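Local coordinates for galactan 1,3-beta-galactosidase (Phanerochaete chrysosporium, PDB 7BYT), which probably hydrolyses beta-1,3-galactan as an exo-acting glycoside hydrolase of family 43 and also carries a carbohydrate-binding module, at residues S29-F34 against S54-W59. Residues are numbered along the deposited sequence; the frame is centred on the assembly and turned at random.
Sequences STFYWF and SDLVNW. With NAG (2-acetamido-2-deoxy-beta-D-glucopyranose), chain D.
F31 and W33 pack against L56 and W59 in a buried, mainly aromatic contact within one four-stranded antiparallel blade of the family 43 beta-propeller. Strand 30-36 supplies the first pair; the loop between strands 48-53 and 60-61 supplies the second. W33 and W59 form a T-shaped pair. The six-membered ring of W33 turns its edge to the face of the W59 indole, with planes at 69°. W33 CE3 stands 3.5 Å from W59 CE2. The W33 side chain leaves the strand with CG opposite the backbone N (chi1 178°), and this rotation places CE3 over the W59 indole. W33 CB also touches W59 CZ3, at 3.6 Å. W33 also meets the rings of Y270, edge-to-face, and W272. F31 CB lies 4.0 Å from W59 CH2. Replacing W59 with an alanine is likely to open a gap beside W33 and F31 and leave the W33 edge without its aromatic partner. L56 lays its CD2 methyl over one face of F31 in a CH-pi contact, 4.0 Å from the ring centroid. Within the loop, D55 OD1 accepts from V57 N, an Asx turn, and also from N58 N, which extends it to an Asx motif. The second bond is nearly straight, at 173°. N58 is N-glycosylated, its ND2 bonded to C1 of the NAG. At the outer end one water bridges the two segments, donating to S29 O at 2.8 Å and to S54 O at 2.7 Å.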
# COMPACT_ATOMS: atom_id res chain seq x y z
N SER A 29 -7.39 7.25 20.44
CA SER A 29 -6.07 6.97 19.87
C SER A 29 -6.01 5.59 19.24
O SER A 29 -4.93 5.02 19.09
CB SER A 29 -4.97 7.17 20.91
OG SER A 29 -5.02 6.15 21.89
N THR A 30 -7.17 5.03 18.90
CA THR A 30 -7.25 3.72 18.25
C THR A 30 -7.40 3.92 16.75
O THR A 30 -8.22 4.73 16.30
CB THR A 30 -8.45 2.94 18.78
OG1 THR A 30 -8.30 2.77 20.20
CG2 THR A 30 -8.53 1.55 18.14
N PHE A 31 -6.61 3.19 15.98
CA PHE A 31 -6.73 3.20 14.53
C PHE A 31 -7.59 2.03 14.10
O PHE A 31 -7.35 0.89 14.52
CB PHE A 31 -5.35 3.14 13.88
CG PHE A 31 -4.51 4.34 14.21
CD1 PHE A 31 -4.65 5.51 13.50
CD2 PHE A 31 -3.61 4.30 15.26
CE1 PHE A 31 -3.89 6.63 13.81
CE2 PHE A 31 -2.85 5.41 15.58
CZ PHE A 31 -2.99 6.57 14.86
N TYR A 32 -8.61 2.32 13.30
CA TYR A 32 -9.47 1.31 12.69
C TYR A 32 -9.09 1.21 11.22
O TYR A 32 -9.10 2.22 10.50
CB TYR A 32 -10.94 1.71 12.83
CG TYR A 32 -11.42 1.63 14.26
CD1 TYR A 32 -11.09 2.63 15.18
CD2 TYR A 32 -12.16 0.55 14.69
CE1 TYR A 32 -11.51 2.53 16.51
CE2 TYR A 32 -12.58 0.45 16.00
CZ TYR A 32 -12.26 1.44 16.90
OH TYR A 32 -12.69 1.32 18.20
N TRP A 33 -8.74 0.01 10.79
CA TRP A 33 -8.34 -0.26 9.42
C TRP A 33 -9.44 -1.11 8.79
O TRP A 33 -9.65 -2.27 9.20
CB TRP A 33 -7.00 -0.98 9.43
CG TRP A 33 -6.43 -1.39 8.09
CD1 TRP A 33 -6.93 -1.12 6.84
CD2 TRP A 33 -5.24 -2.15 7.89
NE1 TRP A 33 -6.11 -1.67 5.87
CE2 TRP A 33 -5.07 -2.31 6.50
CE3 TRP A 33 -4.29 -2.71 8.76
CZ2 TRP A 33 -4.00 -3.01 5.95
CZ3 TRP A 33 -3.23 -3.41 8.22
CH2 TRP A 33 -3.09 -3.55 6.82
N PHE A 34 -10.15 -0.53 7.82
CA PHE A 34 -11.15 -1.24 7.03
C PHE A 34 -10.52 -1.63 5.70
O PHE A 34 -9.76 -0.85 5.12
CB PHE A 34 -12.34 -0.32 6.76
CG PHE A 34 -12.97 0.23 8.00
CD1 PHE A 34 -13.98 -0.45 8.64
CD2 PHE A 34 -12.51 1.41 8.55
CE1 PHE A 34 -14.55 0.05 9.80
CE2 PHE A 34 -13.06 1.92 9.72
CZ PHE A 34 -14.08 1.24 10.34
N SER A 54 -3.18 0.27 18.33
CA SER A 54 -2.74 1.50 18.99
C SER A 54 -1.49 2.08 18.36
O SER A 54 -1.15 3.23 18.65
CB SER A 54 -2.44 1.21 20.46
OG SER A 54 -1.39 0.26 20.56
N ASP A 55 -0.78 1.31 17.53
CA ASP A 55 0.56 1.70 17.13
C ASP A 55 0.82 1.52 15.64
O ASP A 55 1.97 1.68 15.21
CB ASP A 55 1.59 0.89 17.93
CG ASP A 55 1.43 -0.62 17.76
OD1 ASP A 55 0.63 -1.08 16.91
OD2 ASP A 55 2.13 -1.36 18.48
N LEU A 56 -0.21 1.19 14.86
CA LEU A 56 -0.12 0.96 13.42
C LEU A 56 0.71 -0.27 13.04
O LEU A 56 1.06 -0.43 11.87
CB LEU A 56 0.36 2.21 12.66
CG LEU A 56 -0.61 3.38 12.70
CD1 LEU A 56 0.01 4.65 12.12
CD2 LEU A 56 -1.89 3.03 11.94
N VAL A 57 1.00 -1.16 14.00
CA VAL A 57 1.80 -2.35 13.73
C VAL A 57 1.10 -3.62 14.20
O VAL A 57 1.07 -4.63 13.49
CB VAL A 57 3.19 -2.25 14.39
CG1 VAL A 57 3.96 -3.54 14.14
CG2 VAL A 57 3.96 -1.06 13.85
N ASN A 58 0.55 -3.59 15.42
CA ASN A 58 -0.00 -4.77 16.09
C ASN A 58 -1.52 -4.70 15.95
O ASN A 58 -2.19 -4.01 16.72
CB ASN A 58 0.46 -4.72 17.54
CG ASN A 58 -0.20 -5.75 18.43
OD1 ASN A 58 -0.50 -6.86 18.01
ND2 ASN A 58 -0.41 -5.37 19.70
N TRP A 59 -2.06 -5.43 14.98
CA TRP A 59 -3.46 -5.31 14.58
C TRP A 59 -4.28 -6.46 15.15
O TRP A 59 -3.91 -7.63 15.00
CB TRP A 59 -3.58 -5.31 13.05
CG TRP A 59 -2.97 -4.11 12.45
CD1 TRP A 59 -1.71 -4.00 11.92
CD2 TRP A 59 -3.55 -2.82 12.35
NE1 TRP A 59 -1.48 -2.73 11.50
CE2 TRP A 59 -2.60 -1.97 11.74
CE3 TRP A 59 -4.80 -2.29 12.71
CZ2 TRP A 59 -2.86 -0.62 11.48
CZ3 TRP A 59 -5.05 -0.95 12.46
CH2 TRP A 59 -4.09 -0.13 11.85
C1 NAG D . -1.01 -6.13 20.77
C2 NAG D . -0.18 -5.96 22.05
C3 NAG D . -0.82 -6.72 23.21
C4 NAG D . -2.29 -6.32 23.37
C5 NAG D . -3.01 -6.53 22.04
C6 NAG D . -4.47 -6.12 22.07
C7 NAG D . 2.26 -5.66 22.14
C8 NAG D . 3.60 -6.28 21.85
N2 NAG D . 1.19 -6.41 21.84
O3 NAG D . -0.12 -6.43 24.41
O4 NAG D . -2.91 -7.11 24.37
O5 NAG D . -2.37 -5.74 21.02
O6 NAG D . -4.64 -4.78 22.52
O7 NAG D . 2.15 -4.53 22.61
O HOH W 1 -2.43 4.99 20.24